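Local coordinates for peroxinectin A (Dictyostelium discoideum, PDB 6ERC), which catalyses the hydrogen-peroxide-dependent oxidation of phenolic donors, and also of iodide and thiocyanate, as a secreted haem enzyme of the animal peroxidase family, at residues N12-P17 / G468-Y473; G147-G152 / V288-S293; P279-Y284 / R464-D469. All coordinates share one frame; numbering follows the deposited sequence.

Contact 1: residues N12-P17 / G468-Y473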
loop_
_atom_site.group_PDB
_atom_site.type_symbol
_atom_site.label_atom_id
_atom_site.label_comp_id
_atom_site.label_asym_id
_atom_site.label_seq_id
_atom_site.Cartn_x
_atom_site.Cartn_y
_atom_site.Cartn_z
ATOM N N ASN A 12 1.452 -14.899 -16.836
ATOM C CA ASN A 12 0.613 -13.807 -17.317
ATOM C C ASN A 12 1.097 -13.299 -18.669
ATOM O O ASN A 12 0.288 -12.927 -19.526
ATOM C CB ASN A 12 0.600 -12.678 -16.289
ATOM C CG ASN A 12 -0.514 -11.686 -16.527
ATOM O OD1 ASN A 12 -0.496 -10.938 -17.502
ATOM N ND2 ASN A 12 -1.488 -11.665 -15.626
ATOM N N ASN A 13 2.410 -13.268 -18.874
ATOM C CA ASN A 13 3.006 -12.894 -20.151
ATOM C C ASN A 13 3.593 -14.146 -20.788
ATOM O O ASN A 13 4.493 -14.773 -20.219
ATOM C CB ASN A 13 4.079 -11.822 -19.969
ATOM C CG ASN A 13 4.504 -11.201 -21.281
ATOM O OD1 ASN A 13 5.403 -11.703 -21.958
ATOM N ND2 ASN A 13 3.852 -10.105 -21.654
ATOM N N LYS A 14 3.084 -14.505 -21.968
ATOM C CA LYS A 14 3.505 -15.744 -22.612
ATOM C C LYS A 14 4.990 -15.709 -22.952
ATOM O O LYS A 14 5.725 -16.666 -22.680
ATOM C CB LYS A 14 2.670 -15.986 -23.869
ATOM C CG LYS A 14 1.197 -16.234 -23.592
ATOM C CD LYS A 14 0.406 -16.365 -24.883
ATOM C CE LYS A 14 -1.046 -16.751 -24.622
ATOM N NZ LYS A 14 -1.180 -18.137 -24.081
ATOM N N GLN A 15 5.454 -14.604 -23.539
ATOM C CA GLN A 15 6.834 -14.537 -24.007
ATOM C C GLN A 15 7.818 -14.452 -22.847
ATOM O O GLN A 15 8.955 -14.925 -22.963
ATOM C CB GLN A 15 7.014 -13.337 -24.943
ATOM C CG GLN A 15 6.190 -13.403 -26.229
ATOM C CD GLN A 15 4.698 -13.132 -26.012
ATOM O OE1 GLN A 15 4.286 -12.640 -24.956
ATOM N NE2 GLN A 15 3.885 -13.462 -27.015
ATOM N N ASN A 16 7.406 -13.859 -21.727
ATOM C CA ASN A 16 8.255 -13.709 -20.544
ATOM C C ASN A 16 7.478 -14.234 -19.346
ATOM O O ASN A 16 6.926 -13.455 -18.557
ATOM C CB ASN A 16 8.675 -12.254 -20.352
ATOM C CG ASN A 16 9.297 -11.667 -21.600
ATOM O OD1 ASN A 16 10.406 -12.034 -21.983
ATOM N ND2 ASN A 16 8.578 -10.756 -22.250
ATOM N N PRO A 17 7.423 -15.558 -19.176
ATOM C CA PRO A 17 6.548 -16.132 -18.137
ATOM C C PRO A 17 6.716 -15.498 -16.768
ATOM O O PRO A 17 5.717 -15.187 -16.107
ATOM C CB PRO A 17 6.952 -17.613 -18.137
ATOM C CG PRO A 17 7.448 -17.866 -19.515
ATOM C CD PRO A 17 8.132 -16.600 -19.940
ATOM N N GLY A 468 -0.228 -4.252 -19.311
ATOM C CA GLY A 468 0.569 -5.461 -19.301
ATOM C C GLY A 468 -0.101 -6.668 -18.692
ATOM O O GLY A 468 0.528 -7.723 -18.576
ATOM N N ASP A 469 -1.367 -6.547 -18.299
ATOM C CA ASP A 469 -2.098 -7.633 -17.661
ATOM C C ASP A 469 -2.911 -8.380 -18.713
ATOM O O ASP A 469 -3.813 -7.806 -19.335
ATOM C CB ASP A 469 -3.003 -7.093 -16.555
ATOM C CG ASP A 469 -3.608 -8.192 -15.706
ATOM O OD1 ASP A 469 -3.482 -9.378 -16.076
ATOM O OD2 ASP A 469 -4.207 -7.869 -14.661
ATOM N N ARG A 470 -2.586 -9.661 -18.908
ATOM C CA ARG A 470 -3.287 -10.475 -19.894
ATOM C C ARG A 470 -4.685 -10.851 -19.417
ATOM O O ARG A 470 -5.573 -11.101 -20.240
ATOM C CB ARG A 470 -2.466 -11.731 -20.203
ATOM C CG ARG A 470 -3.030 -12.603 -21.318
ATOM C CD ARG A 470 -2.030 -13.669 -21.759
ATOM N NE ARG A 470 -1.749 -14.649 -20.710
ATOM C CZ ARG A 470 -2.347 -15.833 -20.589
ATOM N NH1 ARG A 470 -3.277 -16.216 -21.451
ATOM N NH2 ARG A 470 -2.011 -16.643 -19.595
ATOM N N PHE A 471 -4.902 -10.886 -18.103
ATOM C CA PHE A 471 -6.192 -11.226 -17.521
ATOM C C PHE A 471 -6.987 -9.992 -17.096
ATOM O O PHE A 471 -7.878 -10.100 -16.245
ATOM C CB PHE A 471 -5.996 -12.155 -16.321
ATOM C CG PHE A 471 -5.496 -13.529 -16.679
ATOM C CD1 PHE A 471 -4.162 -13.739 -16.989
ATOM C CD2 PHE A 471 -6.357 -14.616 -16.681
ATOM C CE1 PHE A 471 -3.700 -15.002 -17.309
ATOM C CE2 PHE A 471 -5.898 -15.881 -16.998
ATOM C CZ PHE A 471 -4.569 -16.074 -17.311
ATOM N N TRP A 472 -6.679 -8.823 -17.657
ATOM C CA TRP A 472 -7.406 -7.616 -17.289
ATOM C C TRP A 472 -8.879 -7.765 -17.649
ATOM O O TRP A 472 -9.227 -8.242 -18.732
ATOM C CB TRP A 472 -6.807 -6.394 -17.986
ATOM C CG TRP A 472 -7.404 -5.112 -17.502
ATOM C CD1 TRP A 472 -8.296 -4.318 -18.163
ATOM C CD2 TRP A 472 -7.169 -4.484 -16.238
ATOM N NE1 TRP A 472 -8.627 -3.230 -17.389
ATOM C CE2 TRP A 472 -7.948 -3.312 -16.200
ATOM C CE3 TRP A 472 -6.372 -4.801 -15.133
ATOM C CZ2 TRP A 472 -7.950 -2.453 -15.106
ATOM C CZ3 TRP A 472 -6.376 -3.949 -14.048
ATOM C CH2 TRP A 472 -7.160 -2.790 -14.041
ATOM N N TYR A 473 -9.754 -7.344 -16.730
ATOM C CA TYR A 473 -11.172 -7.664 -16.864
ATOM C C TYR A 473 -11.781 -7.053 -18.120
ATOM O O TYR A 473 -12.729 -7.614 -18.680
ATOM C CB TYR A 473 -11.936 -7.206 -15.620
ATOM C CG TYR A 473 -12.202 -5.718 -15.532
ATOM C CD1 TYR A 473 -11.275 -4.854 -14.961
ATOM C CD2 TYR A 473 -13.397 -5.181 -15.992
ATOM C CE1 TYR A 473 -11.525 -3.493 -14.869
ATOM C CE2 TYR A 473 -13.655 -3.825 -15.904
ATOM C CZ TYR A 473 -12.719 -2.985 -15.344
ATOM O OH TYR A 473 -12.980 -1.636 -15.259
HETATM O O HOH W 1 1.308 -10.238 -19.672
#
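Asn12 meets Asp469 and Arg470 through both ends of its carboxamide, bonding to the Asx turn built into the type I beta turn Asp469-Trp472 that follows helix 452-467. Three direct hydrogen bonds carry the contact. Chi1 of -165° swings Asn12 CG to the side of its carbonyl carbon; Asn12 OD1 takes Arg470 N at 2.8 Å, nearly straight (175°). On the other branch, Asn12 ND2 donates to Asp469 OD1 at 3.1 Å. Phe471 N closes the Asx turn on Asp469 OD1 at 2.9 Å; the two donors approach from opposite faces of the carboxylate, holding Asp469 OD1 from both sides. Asp469 OD2 is salt-bridged to Arg5. The third bond, like the first, is donated by Arg470: its NE reaches Asn12 O at 2.9 Å, lying above the carbonyl plane while the oxygen sits in the guanidinium plane.

A water accepts from Asn13 ND2 and lies within donating range of Asn12 OD1 and Gly468 O, though more acceptors surround it than it has protons.

At the outer end Lys14 NZ lies over one guanidinium face, 3.9 Å from Arg470 NH1; two like charges so close would probably be unfavourable, and Arg470 NH2 is salt-bridged to Glu3. Within 468-473, Phe471 CE1 packs 3.2 Å above the Arg470 guanidinium plane, offset toward its rim, and across the contact Asn12 ND2 meets Phe471 CD1 at 3.6 Å, obliquely to the ring.

Contact 2: residues G147-G152 / V288-S293. With NA (sodium ion), chain K.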
loop_
_atom_site.group_PDB
_atom_site.type_symbol
_atom_site.label_atom_id
_atom_site.label_comp_id
_atom_site.label_asym_id
_atom_site.label_seq_id
_atom_site.Cartn_x
_atom_site.Cartn_y
_atom_site.Cartn_z
ATOM N N GLY A 147 3.419 -10.551 -6.058
ATOM C CA GLY A 147 3.038 -10.465 -7.453
ATOM C C GLY A 147 2.688 -9.045 -7.849
ATOM O O GLY A 147 1.939 -8.365 -7.142
ATOM N N SER A 148 3.221 -8.585 -8.982
ATOM C CA SER A 148 3.025 -7.204 -9.404
ATOM C C SER A 148 1.629 -6.943 -9.952
ATOM O O SER A 148 1.220 -5.779 -10.041
ATOM C CB SER A 148 4.063 -6.830 -10.463
ATOM O OG SER A 148 5.376 -6.945 -9.946
ATOM N N TYR A 149 0.894 -7.988 -10.323
ATOM C CA TYR A 149 -0.437 -7.819 -10.883
ATOM C C TYR A 149 -1.469 -7.655 -9.777
ATOM O O TYR A 149 -1.335 -8.207 -8.682
ATOM C CB TYR A 149 -0.808 -9.018 -11.758
ATOM C CG TYR A 149 0.136 -9.248 -12.917
ATOM C CD1 TYR A 149 -0.031 -8.570 -14.116
ATOM C CD2 TYR A 149 1.189 -10.145 -12.811
ATOM C CE1 TYR A 149 0.829 -8.774 -15.178
ATOM C CE2 TYR A 149 2.055 -10.357 -13.868
ATOM C CZ TYR A 149 1.871 -9.669 -15.050
ATOM O OH TYR A 149 2.733 -9.879 -16.104
ATOM N N ILE A 150 -2.503 -6.871 -10.072
ATOM C CA ILE A 150 -3.668 -6.783 -9.199
ATOM C C ILE A 150 -4.469 -8.062 -9.404
ATOM O O ILE A 150 -5.287 -8.156 -10.326
ATOM C CB ILE A 150 -4.502 -5.523 -9.495
ATOM C CG1 ILE A 150 -3.668 -4.267 -9.218
ATOM C CG2 ILE A 150 -5.766 -5.507 -8.648
ATOM C CD1 ILE A 150 -4.284 -2.982 -9.726
ATOM N N ASP A 151 -4.226 -9.061 -8.549
ATOM C CA ASP A 151 -4.705 -10.419 -8.783
ATOM C C ASP A 151 -5.354 -11.023 -7.542
ATOM O O ASP A 151 -5.479 -12.249 -7.451
ATOM C CB ASP A 151 -3.555 -11.309 -9.263
ATOM C CG ASP A 151 -2.383 -11.330 -8.294
ATOM O OD1 ASP A 151 -2.436 -10.624 -7.264
ATOM O OD2 ASP A 151 -1.403 -12.054 -8.567
ATOM N N GLY A 152 -5.769 -10.193 -6.588
ATOM C CA GLY A 152 -6.452 -10.689 -5.411
ATOM C C GLY A 152 -5.594 -11.483 -4.456
ATOM O O GLY A 152 -6.138 -12.117 -3.545
ATOM N N VAL A 288 4.267 -4.728 -22.894
ATOM C CA VAL A 288 4.299 -3.884 -21.707
ATOM C C VAL A 288 4.611 -4.747 -20.494
ATOM O O VAL A 288 4.041 -5.831 -20.317
ATOM C CB VAL A 288 2.963 -3.137 -21.534
ATOM C CG1 VAL A 288 2.866 -2.489 -20.158
ATOM C CG2 VAL A 288 2.815 -2.087 -22.620
ATOM N N ASN A 289 5.518 -4.261 -19.650
ATOM C CA ASN A 289 5.897 -4.948 -18.423
ATOM C C ASN A 289 5.115 -4.348 -17.261
ATOM O O ASN A 289 5.235 -3.150 -16.980
ATOM C CB ASN A 289 7.402 -4.837 -18.179
ATOM C CG ASN A 289 7.861 -5.642 -16.979
ATOM O OD1 ASN A 289 7.077 -6.351 -16.354
ATOM N ND2 ASN A 289 9.144 -5.544 -16.659
ATOM N N ALA A 290 4.313 -5.178 -16.596
ATOM C CA ALA A 290 3.501 -4.734 -15.471
ATOM C C ALA A 290 4.271 -4.680 -14.159
ATOM O O ALA A 290 3.713 -4.220 -13.156
ATOM C CB ALA A 290 2.293 -5.659 -15.309
ATOM N N GLN A 291 5.525 -5.136 -14.139
ATOM C CA GLN A 291 6.313 -5.149 -12.914
ATOM C C GLN A 291 6.326 -3.768 -12.271
ATOM O O GLN A 291 6.368 -2.745 -12.959
ATOM C CB GLN A 291 7.742 -5.605 -13.220
ATOM C CG GLN A 291 8.632 -5.782 -11.998
ATOM C CD GLN A 291 8.337 -7.055 -11.234
ATOM O OE1 GLN A 291 7.968 -8.074 -11.819
ATOM N NE2 GLN A 291 8.501 -7.007 -9.918
ATOM N N VAL A 292 6.285 -3.744 -10.937
ATOM C CA VAL A 292 6.261 -2.480 -10.212
ATOM C C VAL A 292 7.617 -1.794 -10.326
ATOM O O VAL A 292 8.670 -2.446 -10.334
ATOM C CB VAL A 292 5.879 -2.711 -8.740
ATOM C CG1 VAL A 292 5.974 -1.407 -7.940
ATOM C CG2 VAL A 292 4.479 -3.299 -8.638
ATOM N N SER A 293 7.598 -0.468 -10.412
ATOM C CA SER A 293 8.825 0.311 -10.449
ATOM C C SER A 293 9.298 0.612 -9.035
ATOM O O SER A 293 8.500 0.782 -8.109
ATOM C CB SER A 293 8.622 1.621 -11.210
ATOM O OG SER A 293 7.798 2.505 -10.472
HETATM NA NA NA K . -0.530 -9.161 -6.709
HETATM O O HOH W 2 3.639 -7.760 -17.902
#
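Ser148 directs its CB toward 288-293, and its OG comes to lie beside Gln291 and Val292, while Tyr149 brings CE1 of its ring up to Ala290 CB. Two neighbouring side chains of the sodium-binding loop thus meet different residues. Ser148 OG stands beside its own backbone N (chi1 -61°) and accepts a weak, long hydrogen bond from Val292 N at 3.5 Å. The Gln291 side chain leaves its backbone away from Ser148 but bends back at chi2 (76°), which sets CD 3.2 Å from Ser148 OG. This approach is one of packing, since the amide angles are poor, and Gln291 OE1 is bonded to Thr24. The Ala290 methyl meets Tyr149 CE1 obliquely, CB at 3.4 Å. Tyr149 OH accepts from a water that also donates to Val288 O and accepts from Ala290 N; the hydroxyl is bonded to Gln19 O as well.

Gly147 O, Tyr149 O and Asp151 OD1 bind sodium, with Asn153 and Asn82, which follows His81, the predicted proton acceptor, completing the site. The chemistry implies a seam joined by van der Waals fit, one weak bond and a water, while the ion coordination probably does more to fix the loop.

Contact 3: residues P279-Y284 / R464-D469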
loop_
_atom_site.group_PDB
_atom_site.type_symbol
_atom_site.label_atom_id
_atom_site.label_comp_id
_atom_site.label_asym_id
_atom_site.label_seq_id
_atom_site.Cartn_x
_atom_site.Cartn_y
_atom_site.Cartn_z
ATOM N N PRO A 279 -7.177 7.730 -18.458
ATOM C CA PRO A 279 -7.624 7.337 -19.796
ATOM C C PRO A 279 -8.296 5.973 -19.788
ATOM O O PRO A 279 -8.128 5.163 -18.873
ATOM C CB PRO A 279 -6.327 7.318 -20.615
ATOM C CG PRO A 279 -5.260 7.097 -19.611
ATOM C CD PRO A 279 -5.709 7.837 -18.392
ATOM N N SER A 280 -9.068 5.727 -20.839
ATOM C CA SER A 280 -9.786 4.473 -20.976
ATOM C C SER A 280 -8.862 3.373 -21.485
ATOM O O SER A 280 -7.891 3.627 -22.202
ATOM C CB SER A 280 -10.972 4.657 -21.921
ATOM O OG SER A 280 -10.590 5.398 -23.067
ATOM N N TYR A 281 -9.178 2.137 -21.096
ATOM C CA TYR A 281 -8.386 0.977 -21.491
ATOM C C TYR A 281 -8.251 0.909 -23.007
ATOM O O TYR A 281 -9.200 1.188 -23.744
ATOM C CB TYR A 281 -9.047 -0.294 -20.952
ATOM C CG TYR A 281 -8.286 -1.583 -21.174
ATOM C CD1 TYR A 281 -6.995 -1.745 -20.693
ATOM C CD2 TYR A 281 -8.877 -2.656 -21.832
ATOM C CE1 TYR A 281 -6.303 -2.931 -20.882
ATOM C CE2 TYR A 281 -8.197 -3.843 -22.022
ATOM C CZ TYR A 281 -6.911 -3.976 -21.547
ATOM O OH TYR A 281 -6.229 -5.158 -21.736
ATOM N N THR A 282 -7.055 0.541 -23.474
ATOM C CA THR A 282 -6.767 0.451 -24.902
ATOM C C THR A 282 -6.350 -0.951 -25.338
ATOM O O THR A 282 -5.816 -1.108 -26.443
ATOM C CB THR A 282 -5.671 1.445 -25.294
ATOM O OG1 THR A 282 -4.479 1.160 -24.553
ATOM C CG2 THR A 282 -6.115 2.871 -25.019
ATOM N N GLY A 283 -6.567 -1.966 -24.509
ATOM C CA GLY A 283 -6.270 -3.330 -24.887
ATOM C C GLY A 283 -4.964 -3.830 -24.289
ATOM O O GLY A 283 -4.073 -3.062 -23.912
ATOM N N TYR A 284 -4.854 -5.153 -24.211
ATOM C CA TYR A 284 -3.663 -5.782 -23.658
ATOM C C TYR A 284 -2.494 -5.646 -24.622
ATOM O O TYR A 284 -2.631 -5.896 -25.823
ATOM C CB TYR A 284 -3.935 -7.254 -23.362
ATOM C CG TYR A 284 -2.697 -8.059 -23.034
ATOM C CD1 TYR A 284 -1.981 -7.827 -21.867
ATOM C CD2 TYR A 284 -2.252 -9.062 -23.886
ATOM C CE1 TYR A 284 -0.852 -8.566 -21.564
ATOM C CE2 TYR A 284 -1.127 -9.805 -23.591
ATOM C CZ TYR A 284 -0.431 -9.555 -22.431
ATOM O OH TYR A 284 0.690 -10.295 -22.135
ATOM N N ARG A 464 0.815 0.583 -16.778
ATOM C CA ARG A 464 1.455 -0.678 -17.127
ATOM C C ARG A 464 0.760 -1.868 -16.476
ATOM O O ARG A 464 0.559 -2.897 -17.131
ATOM C CB ARG A 464 2.934 -0.637 -16.744
ATOM C CG ARG A 464 3.765 0.242 -17.668
ATOM C CD ARG A 464 5.252 0.179 -17.356
ATOM N NE ARG A 464 5.572 0.770 -16.059
ATOM C CZ ARG A 464 5.773 0.088 -14.935
ATOM N NH1 ARG A 464 6.060 0.738 -13.815
ATOM N NH2 ARG A 464 5.695 -1.234 -14.920
ATOM N N THR A 465 0.377 -1.759 -15.201
ATOM C CA THR A 465 -0.271 -2.891 -14.542
ATOM C C THR A 465 -1.664 -3.179 -15.094
ATOM O O THR A 465 -2.240 -4.215 -14.751
ATOM C CB THR A 465 -0.357 -2.671 -13.029
ATOM O OG1 THR A 465 -0.705 -1.311 -12.750
ATOM C CG2 THR A 465 0.974 -3.019 -12.366
ATOM N N ARG A 466 -2.214 -2.297 -15.926
ATOM C CA ARG A 466 -3.412 -2.588 -16.701
ATOM C C ARG A 466 -3.079 -3.079 -18.105
ATOM O O ARG A 466 -3.591 -4.115 -18.539
ATOM C CB ARG A 466 -4.303 -1.341 -16.787
ATOM C CG ARG A 466 -5.466 -1.478 -17.756
ATOM C CD ARG A 466 -6.481 -0.356 -17.597
ATOM N NE ARG A 466 -6.094 0.854 -18.319
ATOM C CZ ARG A 466 -6.813 1.974 -18.351
ATOM N NH1 ARG A 466 -7.965 2.052 -17.697
ATOM N NH2 ARG A 466 -6.381 3.022 -19.037
ATOM N N ALA A 467 -2.217 -2.353 -18.821
ATOM C CA ALA A 467 -1.902 -2.711 -20.200
ATOM C C ALA A 467 -1.097 -4.000 -20.283
ATOM O O ALA A 467 -1.261 -4.768 -21.238
ATOM C CB ALA A 467 -1.143 -1.568 -20.871
ATOM N N GLY A 468 -0.228 -4.252 -19.311
ATOM C CA GLY A 468 0.569 -5.461 -19.301
ATOM C C GLY A 468 -0.101 -6.668 -18.692
ATOM O O GLY A 468 0.528 -7.723 -18.576
ATOM N N ASP A 469 -1.367 -6.547 -18.299
ATOM C CA ASP A 469 -2.098 -7.633 -17.661
ATOM C C ASP A 469 -2.911 -8.380 -18.713
ATOM O O ASP A 469 -3.813 -7.806 -19.335
ATOM C CB ASP A 469 -3.003 -7.093 -16.555
ATOM C CG ASP A 469 -3.608 -8.192 -15.706
ATOM O OD1 ASP A 469 -3.482 -9.378 -16.076
ATOM O OD2 ASP A 469 -4.207 -7.869 -14.661
HETATM O O HOH W 1 1.308 -10.238 -19.672
#
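Arg466 NH2 donates to Pro279 O at 2.8 Å and 167°. The oxygen lies in the guanidinium plane, whereas the donor stands above the carbonyl plane. Arg466 NH1 adds a weak second bond to the same oxygen. Arg466 runs extended through CD and bends at chi3 (83°), which turns NE toward the 279-284 loop. Alongside, the Tyr281 ring and the arginine chain slide past each other in opposite directions, their flat groups 65° apart, and Tyr281 CD1 touches Arg466 CG at 3.3 Å. The backbone N of Tyr281 sits 3.3 Å above one face of the guanidinium, offset toward its rim.

Farther along, Tyr284 meets carbonyl oxygens at and just beyond the end of helix 452-467. Its CD1 approaches Asp469 O obliquely at 3.1 Å and, also obliquely, Ala467 O at 3.2 Å. Tyr284 CE1 has Gly468 O at the ring edge, at 3.4 Å.

In the second shell, the Tyr281 ring is covered on one face by Gly283 N, 3.4 Å above its centre, and also meets the ring of Trp472. A backbone hydrogen bond between Ala467 and Asp285 continues the join just past Tyr284. An alanine in place of Arg466 would probably leave Pro279 O without its guanidinium donors and open a gap beside the Tyr281 ring, letting the loop shift.

The chemistry implies a helix end closed by the loop 279-284 in two ways: a cationic group satisfies a loop carbonyl, while aromatic C-H groups face the carbonyls at and just past the helix end, whose partial negative charge they would probably complement.

Overall arrangement
Starting at the N terminus, the loop 12-17 precedes strand 24-25 and is closed by contact 1 onto 468-473, bringing the two ends of most of the chain together. Contact 2 is nested within that closure, joining the sodium-binding loop 147-152 to 288-293, just before helix 294-300. Contact 3 begins inside the span of contact 2, at 279-284 after helix 247-275, and ends beyond it at 464-469, so contacts 2 and 3 cross. It finishes on the stretch used by contact 1, sharing Gly468 and Asp469. The end of helix 452-467 is thus the common meeting point, and Arg464 also probably hydrogen-bonds Asn289 O and Gln291 O of contact 2.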